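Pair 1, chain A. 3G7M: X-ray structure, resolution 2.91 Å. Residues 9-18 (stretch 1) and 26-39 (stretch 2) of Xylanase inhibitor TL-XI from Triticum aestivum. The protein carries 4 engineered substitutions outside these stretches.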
# COMPACT_ATOMS: atom_id res chain seq x y z
N CYS A 9 10.30 -8.28 3.01
CA CYS A 9 11.21 -8.67 1.95
C CYS A 9 12.69 -8.55 2.36
O CYS A 9 13.03 -7.85 3.33
CB CYS A 9 10.94 -7.80 0.73
SG CYS A 9 9.20 -7.61 0.43
N HIS A 10 13.58 -9.23 1.64
CA HIS A 10 15.02 -9.12 1.92
C HIS A 10 15.66 -7.88 1.25
O HIS A 10 16.88 -7.71 1.28
CB HIS A 10 15.72 -10.37 1.42
CG HIS A 10 15.26 -11.63 2.08
ND1 HIS A 10 15.39 -11.84 3.45
CD2 HIS A 10 14.72 -12.77 1.56
CE1 HIS A 10 14.93 -13.05 3.74
NE2 HIS A 10 14.51 -13.63 2.61
N PHE A 11 14.85 -7.04 0.63
CA PHE A 11 15.32 -5.84 -0.03
C PHE A 11 14.52 -4.64 0.43
O PHE A 11 13.43 -4.77 0.95
CB PHE A 11 15.27 -5.96 -1.56
CG PHE A 11 14.00 -6.56 -2.06
CD1 PHE A 11 13.95 -7.89 -2.43
CD2 PHE A 11 12.84 -5.80 -2.13
CE1 PHE A 11 12.75 -8.46 -2.89
CE2 PHE A 11 11.64 -6.37 -2.58
CZ PHE A 11 11.60 -7.71 -2.96
N THR A 12 15.09 -3.45 0.26
CA THR A 12 14.41 -2.24 0.66
C THR A 12 13.17 -2.02 -0.22
O THR A 12 13.26 -2.10 -1.45
CB THR A 12 15.36 -1.03 0.53
OG1 THR A 12 16.65 -1.39 1.07
CG2 THR A 12 14.80 0.18 1.27
N VAL A 13 12.02 -1.77 0.41
CA VAL A 13 10.86 -1.24 -0.33
C VAL A 13 10.44 0.17 0.11
O VAL A 13 10.67 0.57 1.27
CB VAL A 13 9.64 -2.17 -0.30
CG1 VAL A 13 10.06 -3.59 -0.54
CG2 VAL A 13 8.93 -2.05 0.97
N TRP A 14 9.83 0.91 -0.84
CA TRP A 14 9.43 2.30 -0.64
C TRP A 14 7.90 2.44 -0.68
O TRP A 14 7.34 2.67 -1.74
CB TRP A 14 10.08 3.19 -1.72
CG TRP A 14 11.52 3.60 -1.42
CD1 TRP A 14 11.96 4.77 -0.81
CD2 TRP A 14 12.69 2.85 -1.71
NE1 TRP A 14 13.33 4.77 -0.72
CE2 TRP A 14 13.80 3.60 -1.26
CE3 TRP A 14 12.91 1.60 -2.31
CZ2 TRP A 14 15.13 3.15 -1.39
CZ3 TRP A 14 14.24 1.15 -2.45
CH2 TRP A 14 15.33 1.93 -1.99
N PRO A 15 7.23 2.28 0.47
CA PRO A 15 5.77 2.31 0.48
C PRO A 15 5.24 3.69 0.08
O PRO A 15 5.88 4.68 0.39
CB PRO A 15 5.41 2.03 1.95
CG PRO A 15 6.59 1.38 2.51
CD PRO A 15 7.77 1.98 1.81
N ALA A 16 4.10 3.73 -0.60
CA ALA A 16 3.50 4.97 -1.01
C ALA A 16 2.05 4.91 -0.71
O ALA A 16 1.36 3.95 -1.06
CB ALA A 16 3.72 5.19 -2.46
N VAL A 17 1.58 5.95 -0.04
CA VAL A 17 0.19 6.08 0.25
C VAL A 17 -0.30 7.33 -0.46
O VAL A 17 0.27 8.42 -0.31
CB VAL A 17 -0.05 6.14 1.79
CG1 VAL A 17 -1.55 6.22 2.13
CG2 VAL A 17 0.58 4.95 2.47
N ALA A 18 -1.36 7.17 -1.25
CA ALA A 18 -2.10 8.29 -1.87
C ALA A 18 -3.63 8.07 -1.80
O ALA A 18 -4.10 7.01 -2.15
CB ALA A 18 -1.64 8.52 -3.32
N GLY A 26 2.16 10.48 -0.02
CA GLY A 26 3.37 10.41 0.77
C GLY A 26 3.92 9.00 0.87
O GLY A 26 3.25 8.01 0.53
N GLY A 27 5.15 8.91 1.40
CA GLY A 27 5.72 7.61 1.72
C GLY A 27 7.01 7.68 2.50
O GLY A 27 7.44 8.76 2.98
N THR A 28 7.65 6.52 2.59
CA THR A 28 8.92 6.41 3.28
C THR A 28 9.88 5.38 2.63
O THR A 28 9.58 4.73 1.61
CB THR A 28 8.69 6.12 4.76
OG1 THR A 28 9.90 6.33 5.48
CG2 THR A 28 8.22 4.70 4.97
N GLU A 29 11.06 5.27 3.21
CA GLU A 29 11.98 4.23 2.84
C GLU A 29 11.89 3.15 3.94
O GLU A 29 12.07 3.46 5.14
CB GLU A 29 13.39 4.82 2.70
CG GLU A 29 14.54 3.79 2.61
CD GLU A 29 15.87 4.51 2.46
OE1 GLU A 29 16.00 5.64 2.99
OE2 GLU A 29 16.78 3.94 1.80
N LEU A 30 11.58 1.92 3.55
CA LEU A 30 11.56 0.82 4.51
C LEU A 30 12.61 -0.25 4.25
O LEU A 30 12.47 -1.04 3.32
CB LEU A 30 10.18 0.19 4.60
CG LEU A 30 9.11 0.94 5.39
CD1 LEU A 30 7.91 0.06 5.53
CD2 LEU A 30 9.59 1.41 6.76
N HIS A 31 13.65 -0.29 5.08
CA HIS A 31 14.62 -1.36 5.04
C HIS A 31 13.98 -2.68 5.44
O HIS A 31 12.96 -2.69 6.12
CB HIS A 31 15.81 -1.05 5.95
CG HIS A 31 16.59 0.15 5.51
ND1 HIS A 31 16.38 1.41 6.04
CD2 HIS A 31 17.56 0.29 4.57
CE1 HIS A 31 17.20 2.27 5.46
NE2 HIS A 31 17.93 1.62 4.57
N PRO A 32 14.56 -3.81 5.00
CA PRO A 32 14.08 -5.09 5.44
C PRO A 32 13.88 -5.11 6.95
O PRO A 32 14.83 -4.86 7.72
CB PRO A 32 15.21 -6.04 5.03
CG PRO A 32 15.75 -5.44 3.85
CD PRO A 32 15.67 -3.96 4.05
N GLY A 33 12.64 -5.40 7.34
CA GLY A 33 12.24 -5.59 8.72
C GLY A 33 11.56 -4.38 9.32
O GLY A 33 10.98 -4.48 10.40
N ALA A 34 11.61 -3.26 8.63
CA ALA A 34 11.08 -2.01 9.16
C ALA A 34 9.62 -1.79 8.84
O ALA A 34 9.11 -2.27 7.83
CB ALA A 34 11.91 -0.85 8.66
N SER A 35 8.95 -1.05 9.72
CA SER A 35 7.53 -0.76 9.58
C SER A 35 7.30 0.75 9.55
O SER A 35 8.13 1.54 10.03
CB SER A 35 6.77 -1.36 10.75
OG SER A 35 7.15 -2.73 10.94
N TRP A 36 6.15 1.14 9.01
CA TRP A 36 5.75 2.54 9.00
C TRP A 36 4.39 2.73 9.68
O TRP A 36 3.39 2.30 9.17
CB TRP A 36 5.74 3.05 7.57
CG TRP A 36 5.50 4.52 7.41
CD1 TRP A 36 5.77 5.50 8.32
CD2 TRP A 36 4.97 5.17 6.26
NE1 TRP A 36 5.42 6.73 7.81
CE2 TRP A 36 4.94 6.55 6.54
CE3 TRP A 36 4.51 4.72 5.00
CZ2 TRP A 36 4.47 7.48 5.62
CZ3 TRP A 36 4.05 5.65 4.09
CH2 TRP A 36 4.03 7.01 4.41
N SER A 37 4.37 3.39 10.83
CA SER A 37 3.12 3.60 11.58
C SER A 37 2.41 4.82 11.06
O SER A 37 2.98 5.90 10.95
CB SER A 37 3.40 3.75 13.06
OG SER A 37 4.11 2.63 13.56
N LEU A 38 1.16 4.64 10.71
CA LEU A 38 0.40 5.71 10.13
C LEU A 38 -0.87 6.00 10.90
O LEU A 38 -1.44 5.12 11.55
CB LEU A 38 0.11 5.38 8.67
CG LEU A 38 1.29 5.71 7.73
CD1 LEU A 38 1.17 4.95 6.43
CD2 LEU A 38 1.34 7.23 7.48
N ASP A 39 -1.30 7.25 10.83
CA ASP A 39 -2.56 7.65 11.41
C ASP A 39 -3.66 7.67 10.30
O ASP A 39 -3.37 8.04 9.15
CB ASP A 39 -2.36 9.01 12.04
CG ASP A 39 -3.32 9.27 13.14
OD1 ASP A 39 -4.43 8.65 13.08
OD2 ASP A 39 -3.00 10.13 14.00

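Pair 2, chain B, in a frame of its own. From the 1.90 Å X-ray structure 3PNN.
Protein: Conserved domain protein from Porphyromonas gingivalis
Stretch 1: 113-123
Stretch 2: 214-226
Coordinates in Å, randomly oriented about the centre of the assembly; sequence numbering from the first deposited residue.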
# COMPACT_ATOMS: atom_id res chain seq x y z
N ALA B 113 -13.27 8.88 8.46
CA ALA B 113 -13.40 7.63 9.20
C ALA B 113 -12.20 7.36 10.10
O ALA B 113 -12.32 6.66 11.09
CB ALA B 113 -13.60 6.46 8.25
N ILE B 114 -11.03 7.89 9.76
CA ILE B 114 -9.81 7.52 10.47
C ILE B 114 -9.33 8.71 11.30
O ILE B 114 -8.96 9.74 10.75
CB ILE B 114 -8.74 7.06 9.49
CG1 ILE B 114 -9.25 5.81 8.75
CG2 ILE B 114 -7.42 6.79 10.23
CD1 ILE B 114 -8.39 5.34 7.58
N ARG B 115 -9.35 8.57 12.62
CA ARG B 115 -8.98 9.68 13.50
C ARG B 115 -7.92 9.25 14.51
O ARG B 115 -7.88 9.74 15.63
CB ARG B 115 -10.20 10.26 14.23
CG ARG B 115 -11.38 10.67 13.32
CD ARG B 115 -10.94 11.42 12.05
NE ARG B 115 -10.27 12.70 12.29
CZ ARG B 115 -9.46 13.30 11.42
NH1 ARG B 115 -9.20 12.73 10.24
NH2 ARG B 115 -8.89 14.46 11.72
N GLU B 116 -7.05 8.33 14.09
CA GLU B 116 -5.99 7.84 14.95
C GLU B 116 -4.85 7.44 14.02
O GLU B 116 -5.03 7.45 12.80
CB GLU B 116 -6.48 6.63 15.75
CG GLU B 116 -7.06 5.49 14.89
CD GLU B 116 -8.50 5.74 14.43
OE1 GLU B 116 -9.27 6.35 15.19
OE2 GLU B 116 -8.86 5.33 13.30
N PRO B 117 -3.67 7.13 14.58
CA PRO B 117 -2.57 6.66 13.72
C PRO B 117 -3.02 5.44 12.90
O PRO B 117 -3.77 4.59 13.39
CB PRO B 117 -1.47 6.28 14.72
CG PRO B 117 -1.73 7.18 15.91
CD PRO B 117 -3.24 7.30 15.98
N PHE B 118 -2.57 5.37 11.65
CA PHE B 118 -3.05 4.33 10.76
C PHE B 118 -1.98 3.85 9.79
O PHE B 118 -1.08 4.61 9.41
CB PHE B 118 -4.32 4.81 9.98
CG PHE B 118 -4.07 5.97 9.03
CD1 PHE B 118 -3.96 5.74 7.66
CD2 PHE B 118 -4.01 7.28 9.50
CE1 PHE B 118 -3.77 6.82 6.78
CE2 PHE B 118 -3.82 8.35 8.63
CZ PHE B 118 -3.69 8.12 7.28
N ALA B 119 -2.08 2.57 9.42
CA ALA B 119 -1.27 1.99 8.35
C ALA B 119 -2.01 2.05 7.03
O ALA B 119 -3.23 1.97 7.01
CB ALA B 119 -0.94 0.53 8.67
N VAL B 120 -1.27 2.20 5.94
CA VAL B 120 -1.81 2.05 4.60
C VAL B 120 -1.08 0.89 3.95
O VAL B 120 0.17 0.83 4.01
CB VAL B 120 -1.59 3.31 3.77
CG1 VAL B 120 -2.03 3.07 2.30
CG2 VAL B 120 -2.34 4.50 4.40
N ILE B 121 -1.83 -0.05 3.40
CA ILE B 121 -1.23 -1.18 2.68
C ILE B 121 -2.01 -1.52 1.42
O ILE B 121 -3.19 -1.14 1.28
CB ILE B 121 -1.17 -2.48 3.55
CG1 ILE B 121 -2.57 -3.02 3.86
CG2 ILE B 121 -0.35 -2.26 4.82
CD1 ILE B 121 -2.59 -4.49 4.35
N ASN B 122 -1.36 -2.23 0.50
CA ASN B 122 -2.04 -2.72 -0.69
C ASN B 122 -2.89 -3.93 -0.34
O ASN B 122 -2.65 -4.60 0.68
CB ASN B 122 -1.04 -3.13 -1.78
CG ASN B 122 -0.32 -1.94 -2.39
OD1 ASN B 122 -0.83 -0.82 -2.41
ND2 ASN B 122 0.88 -2.20 -2.92
N ALA B 123 -3.86 -4.24 -1.20
CA ALA B 123 -4.82 -5.31 -0.95
C ALA B 123 -4.35 -6.69 -1.42
O ALA B 123 -4.93 -7.70 -1.03
CB ALA B 123 -6.17 -4.97 -1.60
N SER B 214 10.19 0.99 -1.05
CA SER B 214 8.83 1.01 -0.53
C SER B 214 8.01 -0.07 -1.23
O SER B 214 8.16 -0.28 -2.44
CB SER B 214 8.19 2.39 -0.78
OG SER B 214 6.79 2.33 -0.54
N MSE B 215 7.16 -0.76 -0.48
CA MSE B 215 6.17 -1.67 -1.07
C MSE B 215 4.76 -1.17 -0.72
O MSE B 215 3.79 -1.94 -0.68
CB MSE B 215 6.36 -3.12 -0.58
CG MSE B 215 7.75 -3.69 -0.93
SE MSE B 215 8.12 -3.66 -2.85
CE MSE B 215 6.81 -4.96 -3.43
N ASN B 216 4.68 0.14 -0.49
CA ASN B 216 3.42 0.81 -0.15
C ASN B 216 2.83 0.37 1.19
O ASN B 216 1.61 0.28 1.34
CB ASN B 216 2.38 0.64 -1.27
CG ASN B 216 1.81 1.97 -1.75
OD1 ASN B 216 2.45 3.02 -1.64
ND2 ASN B 216 0.59 1.93 -2.31
N MSE B 217 3.70 0.10 2.16
CA MSE B 217 3.26 -0.10 3.55
C MSE B 217 3.71 1.10 4.37
O MSE B 217 4.90 1.23 4.68
CB MSE B 217 3.87 -1.40 4.12
CG MSE B 217 3.52 -1.67 5.60
SE MSE B 217 4.07 -3.51 6.13
CE MSE B 217 2.36 -4.15 6.80
N TRP B 218 2.77 1.99 4.71
CA TRP B 218 3.10 3.26 5.36
C TRP B 218 2.41 3.36 6.71
O TRP B 218 1.41 2.68 6.94
CB TRP B 218 2.55 4.41 4.52
CG TRP B 218 3.06 4.47 3.14
CD1 TRP B 218 2.49 3.94 2.02
CD2 TRP B 218 4.25 5.13 2.72
NE1 TRP B 218 3.27 4.23 0.92
CE2 TRP B 218 4.36 4.95 1.33
CE3 TRP B 218 5.25 5.84 3.40
CZ2 TRP B 218 5.43 5.47 0.59
CZ3 TRP B 218 6.32 6.36 2.66
CH2 TRP B 218 6.40 6.17 1.28
N GLY B 219 2.92 4.23 7.57
CA GLY B 219 2.24 4.58 8.82
C GLY B 219 2.09 6.10 8.90
O GLY B 219 3.09 6.82 8.80
N PHE B 220 0.86 6.57 9.09
CA PHE B 220 0.58 8.02 9.10
C PHE B 220 -0.23 8.42 10.33
O PHE B 220 -0.75 7.56 11.05
CB PHE B 220 -0.22 8.43 7.85
CG PHE B 220 0.51 8.23 6.53
CD1 PHE B 220 1.70 8.90 6.25
CD2 PHE B 220 -0.03 7.41 5.55
CE1 PHE B 220 2.35 8.73 5.03
CE2 PHE B 220 0.61 7.23 4.32
CZ PHE B 220 1.80 7.91 4.06
N THR B 221 -0.34 9.72 10.55
CA THR B 221 -1.29 10.28 11.50
C THR B 221 -2.27 11.11 10.68
O THR B 221 -2.00 11.43 9.53
CB THR B 221 -0.60 11.15 12.58
OG1 THR B 221 0.33 12.05 11.95
CG2 THR B 221 0.19 10.26 13.55
N PRO B 222 -3.42 11.47 11.27
CA PRO B 222 -4.48 12.07 10.42
C PRO B 222 -4.13 13.42 9.78
O PRO B 222 -4.79 13.81 8.80
CB PRO B 222 -5.68 12.18 11.38
CG PRO B 222 -5.44 11.04 12.38
CD PRO B 222 -3.93 11.05 12.59
N ASP B 223 -3.12 14.13 10.29
CA ASP B 223 -2.71 15.38 9.63
C ASP B 223 -2.28 15.09 8.19
O ASP B 223 -2.26 15.97 7.35
CB ASP B 223 -1.57 16.06 10.38
CG ASP B 223 -0.50 15.08 10.82
OD1 ASP B 223 0.58 15.03 10.19
OD2 ASP B 223 -0.76 14.34 11.80
N TYR B 224 -1.92 13.84 7.93
CA TYR B 224 -1.54 13.45 6.58
C TYR B 224 -2.68 13.70 5.59
O TYR B 224 -2.45 14.06 4.44
CB TYR B 224 -1.10 11.97 6.51
CG TYR B 224 -0.59 11.59 5.12
CD1 TYR B 224 0.63 12.07 4.66
CD2 TYR B 224 -1.34 10.78 4.27
CE1 TYR B 224 1.10 11.75 3.39
CE2 TYR B 224 -0.88 10.45 2.98
CZ TYR B 224 0.35 10.94 2.56
OH TYR B 224 0.83 10.64 1.31
N PHE B 225 -3.92 13.51 6.02
CA PHE B 225 -5.04 13.81 5.12
C PHE B 225 -5.06 15.29 4.71
O PHE B 225 -5.37 15.63 3.57
CB PHE B 225 -6.39 13.45 5.75
CG PHE B 225 -6.54 11.99 6.09
CD1 PHE B 225 -6.53 11.02 5.09
CD2 PHE B 225 -6.74 11.60 7.41
CE1 PHE B 225 -6.69 9.67 5.41
CE2 PHE B 225 -6.90 10.26 7.73
CZ PHE B 225 -6.87 9.28 6.73
N ASP B 226 -4.76 16.16 5.66
CA ASP B 226 -4.78 17.60 5.40
C ASP B 226 -3.66 18.02 4.45
O ASP B 226 -3.88 18.83 3.53
CB ASP B 226 -4.66 18.40 6.70
CG ASP B 226 -5.86 18.22 7.61
OD1 ASP B 226 -6.99 18.03 7.09
OD2 ASP B 226 -5.69 18.26 8.85

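What separates the two contacts most sharply? It is the position where P15(A) in pair 1 matches V120(B) in pair 2. Proline has no backbone N-H, so P15(A) cannot donate to T28(A) across the gap; its carbonyl accepts only a weak hydrogen bond, T28(A) N to P15(A) O at 3.4 Å. V120(B) makes the full reciprocal pair with W218(B): V120(B) N to W218(B) O and W218(B) N to V120(B) O are both 2.9 Å. Pair 1 regains a regular pair further along, where V17(A) N reaches G26(A) O at 2.7 Å and G26(A) N reaches V17(A) O at 2.8 Å.

What do they nevertheless share? Two antiparallel segments run side by side, and fourteen central residues superpose with an RMSD of 0.8 Å. V13(A) and L30(A) fall on F118(B) and F220(B), and both couples are joined by two backbone hydrogen bonds. In pair 1, V13(A) N to L30(A) O is 3.0 Å and L30(A) N to V13(A) O is 2.8 Å. In pair 2, F118(B) N to F220(B) O is 2.9 Å and F220(B) N to F118(B) O is 2.8 Å. Beyond them P32(A) matches P222(B), and each proline packs on the other stretch: P32(A) CB lies 3.3 Å from C9(A) O, and P222(B) CG 3.6 Å from E116(B) N.

How is the space beside this shared couple filled? In pair 1 the small V13(A) only just meets its partner, CG2 to L30(A) CB at 4.4 Å, while L30(A) CD1 sits 3.6 Å from P15(A) CG. In pair 2 aromatic rings do the work. F220(B) CB lies over the face of the F118(B) ring, 3.9 Å from its centroid, and F220(B) CD2 approaches V120(B) CG2 at 3.9 Å. The F118(B) ring also runs nearly parallel to that of F225(B), yet the two are slid apart and barely overlap; their CZ atoms are 3.4 Å apart.

How do side-chain size and room differ along the two stretches? W14(A) and A119(B) match almost exactly at CA, but the indole of W14(A) reaches across, NE1 to E29(A) CB at 3.4 Å, whereas A119(B) is paired in register with the glycine G219(B). In pair 1 one glycine is tight: a CB on G27(A) would lie 2.1 Å from P15(A) O, a clash. At the matching position M217(B), a selenomethionine, has room for a side chain, and its CE meets I121(B) CG2 at 3.9 Å.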